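Local structure of LYND (Lyngbya aestuarii, 4V1T) at residues L7-H12 against G79-A84; H12-V17 against Y24-Q29; R748-P753 against L763-M768; L557-R562 against N769-P774. The protein probably catalyses the ATP-dependent cyclodehydration of peptide side chains to heterocycles. All coordinates share one frame; numbering follows the deposited sequence.

Interaction 1: L7-H12 against G79-A84; sequences LQIQPH and GYLTEA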
loop_
_atom_site.group_PDB
_atom_site.type_symbol
_atom_site.label_atom_id
_atom_site.label_comp_id
_atom_site.label_asym_id
_atom_site.label_seq_id
_atom_site.Cartn_x
_atom_site.Cartn_y
_atom_site.Cartn_z
ATOM N N LEU B 7 29.701 33.402 6.189
ATOM C CA LEU B 7 28.715 33.024 5.186
ATOM C C LEU B 7 29.067 31.681 4.574
ATOM O O LEU B 7 30.235 31.353 4.393
ATOM C CB LEU B 7 28.636 34.080 4.089
ATOM C CG LEU B 7 28.228 35.481 4.526
ATOM C CD1 LEU B 7 28.338 36.421 3.342
ATOM C CD2 LEU B 7 26.813 35.481 5.087
ATOM N N GLN B 8 28.048 30.893 4.271
ATOM C CA GLN B 8 28.261 29.631 3.590
ATOM C C GLN B 8 26.981 29.125 2.943
ATOM O O GLN B 8 25.879 29.311 3.462
ATOM C CB GLN B 8 28.808 28.569 4.549
ATOM C CG GLN B 8 27.841 28.109 5.626
ATOM C CD GLN B 8 28.326 26.866 6.373
ATOM O OE1 GLN B 8 29.287 26.205 5.978
ATOM N NE2 GLN B 8 27.644 26.544 7.457
ATOM N N ILE B 9 27.139 28.496 1.787
ATOM C CA ILE B 9 26.081 27.687 1.235
ATOM C C ILE B 9 25.885 26.551 2.230
ATOM O O ILE B 9 26.842 25.980 2.755
ATOM C CB ILE B 9 26.418 27.134 -0.153
ATOM C CG1 ILE B 9 26.681 28.276 -1.141
ATOM C CG2 ILE B 9 25.280 26.272 -0.670
ATOM C CD1 ILE B 9 25.523 29.241 -1.338
ATOM N N GLN B 10 24.634 26.242 2.506
ATOM C CA GLN B 10 24.321 25.299 3.566
ATOM C C GLN B 10 25.072 23.991 3.401
ATOM O O GLN B 10 25.101 23.434 2.310
ATOM C CB GLN B 10 22.809 25.071 3.676
ATOM C CG GLN B 10 22.007 25.034 2.382
ATOM C CD GLN B 10 20.606 25.574 2.610
ATOM O OE1 GLN B 10 20.409 26.502 3.400
ATOM N NE2 GLN B 10 19.624 24.984 1.950
ATOM N N PRO B 11 25.692 23.516 4.494
ATOM C CA PRO B 11 26.788 22.544 4.433
ATOM C C PRO B 11 26.402 21.120 4.074
ATOM O O PRO B 11 27.288 20.273 3.975
ATOM C CB PRO B 11 27.376 22.600 5.842
ATOM C CG PRO B 11 26.247 23.003 6.703
ATOM C CD PRO B 11 25.424 23.945 5.879
ATOM N N HIS B 12 25.118 20.850 3.863
ATOM C CA HIS B 12 24.711 19.506 3.471
ATOM C C HIS B 12 24.891 19.337 1.964
ATOM O O HIS B 12 24.817 18.232 1.444
ATOM C CB HIS B 12 23.273 19.211 3.912
ATOM C CG HIS B 12 22.226 20.009 3.201
ATOM N ND1 HIS B 12 21.684 19.612 2.002
ATOM C CD2 HIS B 12 21.594 21.160 3.535
ATOM C CE1 HIS B 12 20.773 20.487 1.620
ATOM N NE2 HIS B 12 20.697 21.434 2.535
ATOM N N GLY B 79 16.887 30.412 -0.122
ATOM C CA GLY B 79 17.152 29.480 0.966
ATOM C C GLY B 79 18.416 28.657 0.826
ATOM O O GLY B 79 18.547 27.632 1.467
ATOM N N TYR B 80 19.344 29.104 -0.013
ATOM C CA TYR B 80 20.602 28.395 -0.236
ATOM C C TYR B 80 21.700 28.898 0.685
ATOM O O TYR B 80 22.606 28.154 1.037
ATOM C CB TYR B 80 21.057 28.561 -1.686
ATOM C CG TYR B 80 20.140 27.910 -2.686
ATOM C CD1 TYR B 80 20.072 26.530 -2.795
ATOM C CD2 TYR B 80 19.345 28.670 -3.532
ATOM C CE1 TYR B 80 19.236 25.926 -3.708
ATOM C CE2 TYR B 80 18.507 28.067 -4.456
ATOM C CZ TYR B 80 18.466 26.689 -4.542
ATOM O OH TYR B 80 17.640 26.071 -5.452
ATOM N N LEU B 81 21.627 30.170 1.052
ATOM C CA LEU B 81 22.668 30.794 1.857
ATOM C C LEU B 81 22.256 30.794 3.315
ATOM O O LEU B 81 21.070 30.886 3.630
ATOM C CB LEU B 81 22.935 32.227 1.386
ATOM C CG LEU B 81 24.141 32.937 2.007
ATOM C CD1 LEU B 81 25.438 32.329 1.501
ATOM C CD2 LEU B 81 24.094 34.428 1.698
ATOM N N THR B 82 23.241 30.687 4.203
ATOM C CA THR B 82 22.979 30.787 5.632
ATOM C C THR B 82 24.213 31.242 6.390
ATOM O O THR B 82 25.335 31.168 5.894
ATOM C CB THR B 82 22.479 29.438 6.216
ATOM O OG1 THR B 82 22.116 29.606 7.591
ATOM C CG2 THR B 82 23.549 28.343 6.105
ATOM N N GLU B 83 23.981 31.716 7.600
ATOM C CA GLU B 83 25.049 32.017 8.535
ATOM C C GLU B 83 25.644 30.700 9.028
ATOM O O GLU B 83 24.911 29.738 9.279
ATOM C CB GLU B 83 24.489 32.821 9.706
ATOM C CG GLU B 83 25.450 33.798 10.346
ATOM C CD GLU B 83 24.908 34.352 11.651
ATOM O OE1 GLU B 83 23.681 34.238 11.885
ATOM O OE2 GLU B 83 25.710 34.882 12.448
ATOM N N ALA B 84 26.963 30.644 9.171
ATOM C CA ALA B 84 27.596 29.452 9.725
ATOM C C ALA B 84 27.613 29.524 11.247
ATOM O O ALA B 84 27.737 30.608 11.824
ATOM C CB ALA B 84 28.998 29.293 9.189
#
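Tyr80 O is held by one hydrogen bond and one CA-H...O contact from the end of strand 6-9 and the residue after it: Gln10 N donates to it nearly along the C=O axis at 3.2 Å, and Ile9 CA approaches to 3.5 Å. Two residues further along, Gln8 and Thr82 form an antiparallel hydrogen-bonded pair, with Thr82 N to Gln8 O at 3.1 Å and Gln8 N to Thr82 O at 3.2 Å. On the face carrying Gln8 and Thr82, Gln8 starts from the crowded position (chi1 68°) and then runs extended, bringing NE2 alongside Ala84 CB. Leu81, with CG anti to its backbone N, sends CD1 across Ile9 CD1 at about a right angle (4.2 Å); both residues also rest on Leu75 of helix 65-78. Gly79 closes that helix in a Schellman motif. Strand 6-9 thus pairs with strand 81-83, both within the sequence assigned to a winged helix-turn-helix domain; main-chain bonds set the register while leucine and isoleucine branches seal the sheet against the helix.

Interaction 2: H12-V17 against Y24-Q29; sequences HFHVEV and YLLGEQ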
loop_
_atom_site.group_PDB
_atom_site.type_symbol
_atom_site.label_atom_id
_atom_site.label_comp_id
_atom_site.label_asym_id
_atom_site.label_seq_id
_atom_site.Cartn_x
_atom_site.Cartn_y
_atom_site.Cartn_z
ATOM N N HIS B 12 25.118 20.850 3.863
ATOM C CA HIS B 12 24.711 19.506 3.471
ATOM C C HIS B 12 24.891 19.337 1.964
ATOM O O HIS B 12 24.817 18.232 1.444
ATOM C CB HIS B 12 23.273 19.211 3.912
ATOM C CG HIS B 12 22.226 20.009 3.201
ATOM N ND1 HIS B 12 21.684 19.612 2.002
ATOM C CD2 HIS B 12 21.594 21.160 3.535
ATOM C CE1 HIS B 12 20.773 20.487 1.620
ATOM N NE2 HIS B 12 20.697 21.434 2.535
ATOM N N PHE B 13 25.152 20.445 1.272
ATOM C CA PHE B 13 25.424 20.412 -0.157
ATOM C C PHE B 13 26.907 20.227 -0.451
ATOM O O PHE B 13 27.757 20.876 0.147
ATOM C CB PHE B 13 24.945 21.697 -0.827
ATOM C CG PHE B 13 23.456 21.781 -0.992
ATOM C CD1 PHE B 13 22.745 20.722 -1.543
ATOM C CD2 PHE B 13 22.762 22.919 -0.597
ATOM C CE1 PHE B 13 21.372 20.794 -1.684
ATOM C CE2 PHE B 13 21.391 22.996 -0.738
ATOM C CZ PHE B 13 20.693 21.931 -1.279
ATOM N N HIS B 14 27.207 19.321 -1.369
ATOM C CA HIS B 14 28.511 19.291 -2.012
ATOM C C HIS B 14 28.452 20.242 -3.209
ATOM O O HIS B 14 27.600 20.098 -4.088
ATOM C CB HIS B 14 28.872 17.874 -2.450
ATOM C CG HIS B 14 29.999 17.815 -3.427
ATOM N ND1 HIS B 14 31.239 18.357 -3.167
ATOM C CD2 HIS B 14 30.074 17.283 -4.668
ATOM C CE1 HIS B 14 32.028 18.162 -4.208
ATOM N NE2 HIS B 14 31.345 17.513 -5.134
ATOM N N VAL B 15 29.349 21.220 -3.227
ATOM C CA VAL B 15 29.377 22.229 -4.270
ATOM C C VAL B 15 30.291 21.792 -5.412
ATOM O O VAL B 15 31.484 21.577 -5.213
ATOM C CB VAL B 15 29.864 23.588 -3.706
ATOM C CG1 VAL B 15 30.022 24.619 -4.824
ATOM C CG2 VAL B 15 28.887 24.097 -2.665
ATOM N N GLU B 16 29.730 21.676 -6.609
ATOM C CA GLU B 16 30.506 21.307 -7.786
ATOM C C GLU B 16 30.393 22.382 -8.869
ATOM O O GLU B 16 29.358 22.531 -9.511
ATOM C CB GLU B 16 30.043 19.947 -8.312
ATOM C CG GLU B 16 31.050 19.249 -9.213
ATOM C CD GLU B 16 32.356 18.956 -8.506
ATOM O OE1 GLU B 16 32.430 17.991 -7.715
ATOM O OE2 GLU B 16 33.309 19.717 -8.739
ATOM N N VAL B 17 31.467 23.139 -9.047
ATOM C CA VAL B 17 31.506 24.211 -10.038
ATOM C C VAL B 17 31.877 23.672 -11.420
ATOM O O VAL B 17 32.961 23.127 -11.611
ATOM C CB VAL B 17 32.514 25.314 -9.637
ATOM C CG1 VAL B 17 32.615 26.384 -10.717
ATOM C CG2 VAL B 17 32.110 25.948 -8.319
ATOM N N TYR B 24 26.665 23.046 -9.347
ATOM C CA TYR B 24 25.690 22.083 -8.854
ATOM C C TYR B 24 25.803 21.939 -7.348
ATOM O O TYR B 24 26.905 21.883 -6.799
ATOM C CB TYR B 24 25.887 20.730 -9.529
ATOM C CG TYR B 24 25.482 20.718 -10.977
ATOM C CD1 TYR B 24 24.166 20.477 -11.347
ATOM C CD2 TYR B 24 26.412 20.959 -11.983
ATOM C CE1 TYR B 24 23.790 20.478 -12.676
ATOM C CE2 TYR B 24 26.040 20.957 -13.311
ATOM C CZ TYR B 24 24.733 20.715 -13.651
ATOM O OH TYR B 24 24.373 20.703 -14.969
ATOM N N LEU B 25 24.655 21.900 -6.692
ATOM C CA LEU B 25 24.586 21.645 -5.263
ATOM C C LEU B 25 24.033 20.242 -5.052
ATOM O O LEU B 25 22.828 20.020 -5.163
ATOM C CB LEU B 25 23.712 22.677 -4.569
ATOM C CG LEU B 25 24.005 24.144 -4.907
ATOM C CD1 LEU B 25 23.063 25.056 -4.130
ATOM C CD2 LEU B 25 25.451 24.498 -4.605
ATOM N N LEU B 26 24.928 19.299 -4.775
ATOM C CA LEU B 26 24.562 17.903 -4.646
ATOM C C LEU B 26 24.350 17.534 -3.183
ATOM O O LEU B 26 25.233 17.702 -2.357
ATOM C CB LEU B 26 25.628 17.008 -5.280
ATOM C CG LEU B 26 25.909 17.335 -6.746
ATOM C CD1 LEU B 26 27.160 16.621 -7.224
ATOM C CD2 LEU B 26 24.721 16.967 -7.616
ATOM N N GLY B 27 23.154 17.044 -2.890
ATOM C CA GLY B 27 22.794 16.600 -1.563
ATOM C C GLY B 27 22.329 15.155 -1.587
ATOM O O GLY B 27 22.030 14.599 -2.650
ATOM N N GLU B 28 22.269 14.548 -0.407
ATOM C CA GLU B 28 21.879 13.153 -0.279
ATOM C C GLU B 28 20.399 12.964 -0.585
ATOM O O GLU B 28 19.989 11.908 -1.069
ATOM C CB GLU B 28 22.190 12.651 1.137
ATOM C CG GLU B 28 22.443 11.164 1.207
ATOM C CD GLU B 28 22.868 10.696 2.585
ATOM O OE1 GLU B 28 23.453 11.494 3.347
ATOM O OE2 GLU B 28 22.608 9.521 2.906
ATOM N N GLN B 29 19.601 13.989 -0.300
ATOM C CA GLN B 29 18.148 13.905 -0.461
ATOM C C GLN B 29 17.561 14.943 -1.428
ATOM O O GLN B 29 16.367 14.957 -1.684
ATOM C CB GLN B 29 17.497 14.022 0.908
ATOM C CG GLN B 29 17.870 12.854 1.810
ATOM C CD GLN B 29 17.147 12.874 3.127
ATOM O OE1 GLN B 29 15.948 13.103 3.173
ATOM N NE2 GLN B 29 17.877 12.625 4.207
HETATM O O HOH W 1 24.065 15.889 1.782
HETATM O O HOH W 2 20.318 16.725 0.911
#
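The Phe13 ring lies between two residues: His12 CE1 sits 3.2 Å above one face and Leu25 CB lies over the opposite face. With CG anti to its own carbonyl carbon (chi1 -75°), Phe13 crosses Leu25 obliquely, and the CH-pi contact places Leu25 CB 3.9 Å from the ring centroid. Gly27 N and Leu26 C meet the ring at its edge, in plane, and a side chain at Gly27 would be tight against Phe13 CE1. An alanine in place of Phe13 removes the ring between His12 and Leu25 and would probably loosen the start of the hairpin. Val15 CG2 and Leu25 CD2 lie side by side at 4.0 Å, pointing the same way. On the sheet face opposite Val15 and Leu25, His14 and Leu26 also run alongside each other; His14 NE2 donates to Glu16 OE1 (2.8 Å), meeting the carboxylate from above its plane. Four backbone hydrogen bonds tie His14 to Leu26 and Glu16 to Tyr24, the shortest including His14 N to Leu26 O at 2.7 Å. A water joins His12 O to Glu28 N beyond the ladder, and Glu28 forms a salt bridge with Lys184 of the second subunit. Strands 14-18 and 22-26 make a beta hairpin, with strand 31-35 on the far side of 22-26 and helix 90-98 packed against His12.

Interaction 3: R748-P753 against L763-M768; sequences RLYDVP and LTEAQM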
loop_
_atom_site.group_PDB
_atom_site.type_symbol
_atom_site.label_atom_id
_atom_site.label_comp_id
_atom_site.label_asym_id
_atom_site.label_seq_id
_atom_site.Cartn_x
_atom_site.Cartn_y
_atom_site.Cartn_z
ATOM N N ARG B 748 -43.791 -12.669 13.561
ATOM C CA ARG B 748 -43.553 -12.755 12.133
ATOM C C ARG B 748 -43.062 -14.131 11.667
ATOM O O ARG B 748 -43.393 -14.576 10.563
ATOM C CB ARG B 748 -42.532 -11.683 11.718
ATOM C CG ARG B 748 -43.025 -10.252 11.832
ATOM C CD ARG B 748 -41.956 -9.253 11.419
ATOM N NE ARG B 748 -41.368 -9.586 10.126
ATOM C CZ ARG B 748 -41.873 -9.222 8.950
ATOM N NH1 ARG B 748 -42.993 -8.510 8.880
ATOM N NH2 ARG B 748 -41.256 -9.573 7.831
ATOM N N LEU B 749 -42.268 -14.792 12.501
ATOM C CA LEU B 749 -41.704 -16.093 12.148
ATOM C C LEU B 749 -42.801 -17.083 11.760
ATOM O O LEU B 749 -42.648 -17.863 10.820
ATOM C CB LEU B 749 -40.878 -16.647 13.309
ATOM C CG LEU B 749 -40.102 -17.933 13.025
ATOM C CD1 LEU B 749 -38.994 -17.703 12.002
ATOM C CD2 LEU B 749 -39.525 -18.488 14.311
ATOM N N TYR B 750 -43.914 -17.027 12.475
ATOM C CA TYR B 750 -45.047 -17.917 12.232
ATOM C C TYR B 750 -46.022 -17.312 11.227
ATOM O O TYR B 750 -46.564 -18.022 10.375
ATOM C CB TYR B 750 -45.784 -18.218 13.560
ATOM C CG TYR B 750 -44.903 -18.858 14.622
ATOM C CD1 TYR B 750 -44.773 -20.236 14.706
ATOM C CD2 TYR B 750 -44.189 -18.085 15.528
ATOM C CE1 TYR B 750 -43.962 -20.825 15.662
ATOM C CE2 TYR B 750 -43.377 -18.670 16.493
ATOM C CZ TYR B 750 -43.263 -20.035 16.546
ATOM O OH TYR B 750 -42.461 -20.609 17.499
ATOM N N ASP B 751 -46.234 -16.000 11.322
ATOM C CA ASP B 751 -47.349 -15.342 10.634
ATOM C C ASP B 751 -47.070 -14.972 9.169
ATOM O O ASP B 751 -47.944 -15.131 8.315
ATOM C CB ASP B 751 -47.751 -14.072 11.390
ATOM C CG ASP B 751 -48.233 -14.359 12.803
ATOM O OD1 ASP B 751 -48.055 -15.496 13.284
ATOM O OD2 ASP B 751 -48.784 -13.439 13.440
ATOM N N VAL B 752 -45.877 -14.462 8.879
ATOM C CA VAL B 752 -45.607 -13.932 7.539
ATOM C C VAL B 752 -45.839 -14.980 6.441
ATOM O O VAL B 752 -46.479 -14.671 5.435
ATOM C CB VAL B 752 -44.173 -13.364 7.423
ATOM C CG1 VAL B 752 -43.871 -12.929 5.985
ATOM C CG2 VAL B 752 -44.005 -12.192 8.377
ATOM N N PRO B 753 -45.331 -16.218 6.627
ATOM C CA PRO B 753 -45.489 -17.222 5.562
ATOM C C PRO B 753 -46.934 -17.525 5.164
ATOM O O PRO B 753 -47.171 -17.809 3.991
ATOM C CB PRO B 753 -44.820 -18.470 6.150
ATOM C CG PRO B 753 -43.853 -17.945 7.142
ATOM C CD PRO B 753 -44.500 -16.731 7.733
ATOM N N LEU B 763 -46.848 -23.091 11.309
ATOM C CA LEU B 763 -46.158 -24.161 12.015
ATOM C C LEU B 763 -46.250 -23.893 13.506
ATOM O O LEU B 763 -46.464 -22.755 13.925
ATOM C CB LEU B 763 -44.692 -24.255 11.582
ATOM C CG LEU B 763 -44.405 -24.671 10.138
ATOM C CD1 LEU B 763 -42.912 -24.570 9.887
ATOM C CD2 LEU B 763 -44.899 -26.073 9.836
ATOM N N THR B 764 -46.109 -24.944 14.311
ATOM C CA THR B 764 -45.984 -24.779 15.750
ATOM C C THR B 764 -44.511 -24.620 16.083
ATOM O O THR B 764 -43.645 -24.878 15.236
ATOM C CB THR B 764 -46.560 -25.980 16.526
ATOM O OG1 THR B 764 -45.803 -27.156 16.223
ATOM C CG2 THR B 764 -48.012 -26.205 16.151
ATOM N N GLU B 765 -44.225 -24.198 17.312
ATOM C CA GLU B 765 -42.849 -24.006 17.757
ATOM C C GLU B 765 -42.053 -25.297 17.630
ATOM O O GLU B 765 -40.870 -25.270 17.292
ATOM C CB GLU B 765 -42.818 -23.509 19.204
ATOM C CG GLU B 765 -41.433 -23.499 19.840
ATOM C CD GLU B 765 -41.393 -22.765 21.168
ATOM O OE1 GLU B 765 -42.468 -22.369 21.671
ATOM O OE2 GLU B 765 -40.283 -22.581 21.705
ATOM N N ALA B 766 -42.717 -26.423 17.886
ATOM C CA ALA B 766 -42.063 -27.718 17.859
ATOM C C ALA B 766 -41.688 -28.158 16.448
ATOM O O ALA B 766 -40.847 -29.035 16.280
ATOM C CB ALA B 766 -42.961 -28.760 18.512
ATOM N N GLN B 767 -42.320 -27.560 15.442
ATOM C CA GLN B 767 -42.073 -27.907 14.044
ATOM C C GLN B 767 -41.052 -26.990 13.401
ATOM O O GLN B 767 -40.734 -27.155 12.230
ATOM C CB GLN B 767 -43.364 -27.833 13.235
ATOM C CG GLN B 767 -44.449 -28.775 13.708
ATOM C CD GLN B 767 -45.759 -28.543 12.987
ATOM O OE1 GLN B 767 -46.360 -27.472 13.090
ATOM N NE2 GLN B 767 -46.204 -29.545 12.242
ATOM N N MET B 768 -40.552 -26.015 14.153
ATOM C CA MET B 768 -39.489 -25.156 13.642
ATOM C C MET B 768 -38.230 -25.985 13.436
ATOM O O MET B 768 -38.001 -26.961 14.143
ATOM C CB MET B 768 -39.211 -23.984 14.588
ATOM C CG MET B 768 -40.281 -22.893 14.580
ATOM S SD MET B 768 -40.562 -22.199 12.949
ATOM C CE MET B 768 -41.980 -21.145 13.181
HETATM O O HOH W 3 -45.525 -20.812 10.145
#
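A Met-aromatic contact joins helix 748-755 to the chain that turns back after it, where residues 765-767 form a short 3-10 segment. Met768, bent at chi2 (-57°), brings its methyl CE over one face of the Tyr750 ring, while SD stands obliquely 5.2 Å from the ring centroid. The same methyl reaches Leu749 CG tip to tip at 3.7 Å, so a single thioether end packs against two successive helix residues. Polar and backbone atoms meet the ring at its edge. Leu763 O and the backbone of Glu765 lie there, and the Tyr750 hydroxyl OH, 3.4 Å from Glu765 CB, is hydrogen-bonded to Phe744 O outside the two segments. No direct hydrogen bond links the segments; instead, one water bridges Tyr750 O, at 3.0 Å, and Leu763 N. An alanine in place of Tyr750 removes the ring and its hydroxyl, and would probably leave Met768 and the returning chain less well packed against the helix. Glu765 is extended beyond CG, and its OE2 is hydrogen-bonded to Ser460 OG. The returning segment is braced within itself as well: Gln767 N bonds to Thr764 O as the 3-10 turn closes, and Gln767 OE1 uses a lone pair to accept Thr764 N at 2.8 Å in an almost straight bond of 169°.

Interaction 4: L557-R562 against N769-P774; sequences LWWYNR and NPTPMP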
loop_
_atom_site.group_PDB
_atom_site.type_symbol
_atom_site.label_atom_id
_atom_site.label_comp_id
_atom_site.label_asym_id
_atom_site.label_seq_id
_atom_site.Cartn_x
_atom_site.Cartn_y
_atom_site.Cartn_z
ATOM N N LEU B 557 -37.407 -16.716 8.228
ATOM C CA LEU B 557 -38.664 -17.242 7.718
ATOM C C LEU B 557 -38.421 -18.499 6.907
ATOM O O LEU B 557 -39.066 -19.529 7.121
ATOM C CB LEU B 557 -39.367 -16.192 6.848
ATOM C CG LEU B 557 -39.854 -14.916 7.550
ATOM C CD1 LEU B 557 -40.588 -14.017 6.570
ATOM C CD2 LEU B 557 -40.743 -15.221 8.748
ATOM N N TRP B 558 -37.482 -18.408 5.973
ATOM C CA TRP B 558 -37.167 -19.517 5.085
ATOM C C TRP B 558 -36.593 -20.707 5.837
ATOM O O TRP B 558 -37.060 -21.840 5.677
ATOM C CB TRP B 558 -36.183 -19.054 4.009
ATOM C CG TRP B 558 -35.399 -20.162 3.362
ATOM C CD1 TRP B 558 -35.885 -21.180 2.594
ATOM C CD2 TRP B 558 -33.976 -20.338 3.413
ATOM N NE1 TRP B 558 -34.851 -21.992 2.177
ATOM C CE2 TRP B 558 -33.671 -21.489 2.659
ATOM C CE3 TRP B 558 -32.933 -19.629 4.019
ATOM C CZ2 TRP B 558 -32.366 -21.952 2.506
ATOM C CZ3 TRP B 558 -31.640 -20.089 3.865
ATOM C CH2 TRP B 558 -31.366 -21.240 3.114
ATOM N N TRP B 559 -35.592 -20.442 6.666
ATOM C CA TRP B 559 -34.837 -21.500 7.323
ATOM C C TRP B 559 -35.650 -22.305 8.336
ATOM O O TRP B 559 -35.612 -23.534 8.343
ATOM C CB TRP B 559 -33.617 -20.903 8.024
ATOM C CG TRP B 559 -32.770 -21.923 8.697
ATOM C CD1 TRP B 559 -32.855 -22.329 9.999
ATOM C CD2 TRP B 559 -31.713 -22.680 8.111
ATOM N NE1 TRP B 559 -31.911 -23.287 10.259
ATOM C CE2 TRP B 559 -31.196 -23.521 9.115
ATOM C CE3 TRP B 559 -31.143 -22.723 6.833
ATOM C CZ2 TRP B 559 -30.148 -24.399 8.879
ATOM C CZ3 TRP B 559 -30.104 -23.597 6.601
ATOM C CH2 TRP B 559 -29.616 -24.426 7.619
ATOM N N TYR B 560 -36.372 -21.613 9.205
ATOM C CA TYR B 560 -37.020 -22.272 10.331
ATOM C C TYR B 560 -38.385 -22.843 9.972
ATOM O O TYR B 560 -38.842 -23.795 10.605
ATOM C CB TYR B 560 -37.116 -21.309 11.517
ATOM C CG TYR B 560 -35.757 -21.018 12.090
ATOM C CD1 TYR B 560 -35.087 -21.962 12.877
ATOM C CD2 TYR B 560 -35.101 -19.823 11.798
ATOM C CE1 TYR B 560 -33.821 -21.703 13.371
ATOM C CE2 TYR B 560 -33.846 -19.560 12.291
ATOM C CZ TYR B 560 -33.207 -20.498 13.072
ATOM O OH TYR B 560 -31.949 -20.216 13.546
ATOM N N ASN B 561 -39.030 -22.281 8.955
ATOM C CA ASN B 561 -40.222 -22.908 8.391
ATOM C C ASN B 561 -39.828 -23.946 7.339
ATOM O O ASN B 561 -40.673 -24.677 6.849
ATOM C CB ASN B 561 -41.155 -21.867 7.778
ATOM C CG ASN B 561 -41.723 -20.911 8.810
ATOM O OD1 ASN B 561 -42.667 -21.242 9.530
ATOM N ND2 ASN B 561 -41.160 -19.713 8.878
ATOM N N ARG B 562 -38.538 -23.999 7.008
ATOM C CA ARG B 562 -38.013 -24.912 6.000
ATOM C C ARG B 562 -38.828 -24.821 4.717
ATOM O O ARG B 562 -39.332 -25.814 4.197
ATOM C CB ARG B 562 -37.971 -26.344 6.536
ATOM C CG ARG B 562 -36.908 -26.537 7.611
ATOM C CD ARG B 562 -36.865 -27.966 8.121
ATOM N NE ARG B 562 -37.851 -28.211 9.171
ATOM C CZ ARG B 562 -37.918 -29.329 9.887
ATOM N NH1 ARG B 562 -37.052 -30.306 9.670
ATOM N NH2 ARG B 562 -38.839 -29.467 10.835
ATOM N N ASN B 769 -37.427 -25.595 12.448
ATOM C CA ASN B 769 -36.212 -26.318 12.105
ATOM C C ASN B 769 -35.371 -26.567 13.353
ATOM O O ASN B 769 -34.959 -25.614 14.013
ATOM C CB ASN B 769 -35.402 -25.525 11.080
ATOM C CG ASN B 769 -34.343 -26.360 10.389
ATOM O OD1 ASN B 769 -33.921 -27.405 10.887
ATOM N ND2 ASN B 769 -33.904 -25.895 9.229
ATOM N N PRO B 770 -35.133 -27.845 13.694
ATOM C CA PRO B 770 -34.320 -28.155 14.865
ATOM C C PRO B 770 -32.831 -27.914 14.629
ATOM O O PRO B 770 -32.053 -27.925 15.580
ATOM C CB PRO B 770 -34.600 -29.642 15.102
ATOM C CG PRO B 770 -34.892 -30.168 13.752
ATOM C CD PRO B 770 -35.609 -29.070 13.026
ATOM N N THR B 771 -32.443 -27.718 13.371
ATOM C CA THR B 771 -31.058 -27.436 13.027
ATOM C C THR B 771 -30.793 -25.932 13.063
ATOM O O THR B 771 -31.364 -25.195 12.267
ATOM C CB THR B 771 -30.703 -27.954 11.632
ATOM O OG1 THR B 771 -30.936 -29.362 11.576
ATOM C CG2 THR B 771 -29.225 -27.680 11.309
ATOM N N PRO B 772 -29.930 -25.469 13.989
ATOM C CA PRO B 772 -29.662 -24.032 14.006
ATOM C C PRO B 772 -28.951 -23.591 12.724
ATOM O O PRO B 772 -28.136 -24.340 12.182
ATOM C CB PRO B 772 -28.758 -23.843 15.235
ATOM C CG PRO B 772 -28.885 -25.118 16.028
ATOM C CD PRO B 772 -29.179 -26.188 15.037
ATOM N N MET B 773 -29.271 -22.398 12.244
ATOM C CA MET B 773 -28.625 -21.879 11.051
ATOM C C MET B 773 -27.132 -21.716 11.360
ATOM O O MET B 773 -26.773 -20.954 12.256
ATOM C CB MET B 773 -29.266 -20.557 10.633
ATOM C CG MET B 773 -29.231 -20.300 9.126
ATOM S SD MET B 773 -27.592 -19.891 8.510
ATOM C CE MET B 773 -27.325 -18.323 9.305
ATOM N N PRO B 774 -26.257 -22.441 10.631
ATOM C CA PRO B 774 -24.870 -22.618 11.095
ATOM C C PRO B 774 -24.012 -21.352 11.067
ATOM O O PRO B 774 -23.172 -21.157 11.940
ATOM C CB PRO B 774 -24.295 -23.654 10.117
ATOM C CG PRO B 774 -25.421 -24.071 9.231
ATOM C CD PRO B 774 -26.445 -23.001 9.284
#
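Asn769 settles most of the polar account between the end of helix 538-561 and the C-terminal tail. Its ND2 donates to Trp559 O at 3.0 Å, from above the carbonyl plane, and also bonds to Tyr674 OH; Trp559 O takes a weak second bond from Arg562 N in the Schellman motif that ends the helix. Asn769 N reaches a lone pair of Tyr560 O (2.9 Å). On the other side of the amide, Asn769 OD1 accepts Thr771 N at 2.9 Å, an Asx turn. Trp559 NE1 donates to Thr771 O at 2.8 Å from nearly along the C=O axis. Met773 CG covers one face of that indole, 3.8 Å from the centroid of the five-membered ring, and the Asn769 amide, only 17° from parallel, lies over the opposite face. Tyr560 OH is hydrogen-bonded to Phe740 O. The Arg562 guanidinium lays a face on Pro770 CD while its NH2 bonds to Gln767 O. With the side chain of Met773 about 9 Å from a bound magnesium ion, the alternating Pro770, Pro772 and Pro774 match the PxPxP tail typical of azoline-forming YcaO enzymes, consistent with a place near the active site.

The four contacts form two pairs on opposite sides of the chain's centre, with interactions 1 and 3 about 85 Å apart between centres. Interactions 1 and 2 share His12 and belong to the winged helix-turn-helix region, where Tyr80 packs on Leu25; backbone ladders dominate there. Interaction 2 is the more buried, and both touch the second subunit, interaction 2 more extensively. Interactions 3 and 4 are partly buried and fix consecutive parts of the same loop to two neighbouring helices, which are themselves joined where Leu749 O probably accepts from Asn561 ND2. Interaction 3 relies on apolar packing and a water bridge, interaction 4 on bonds between side chains and backbone.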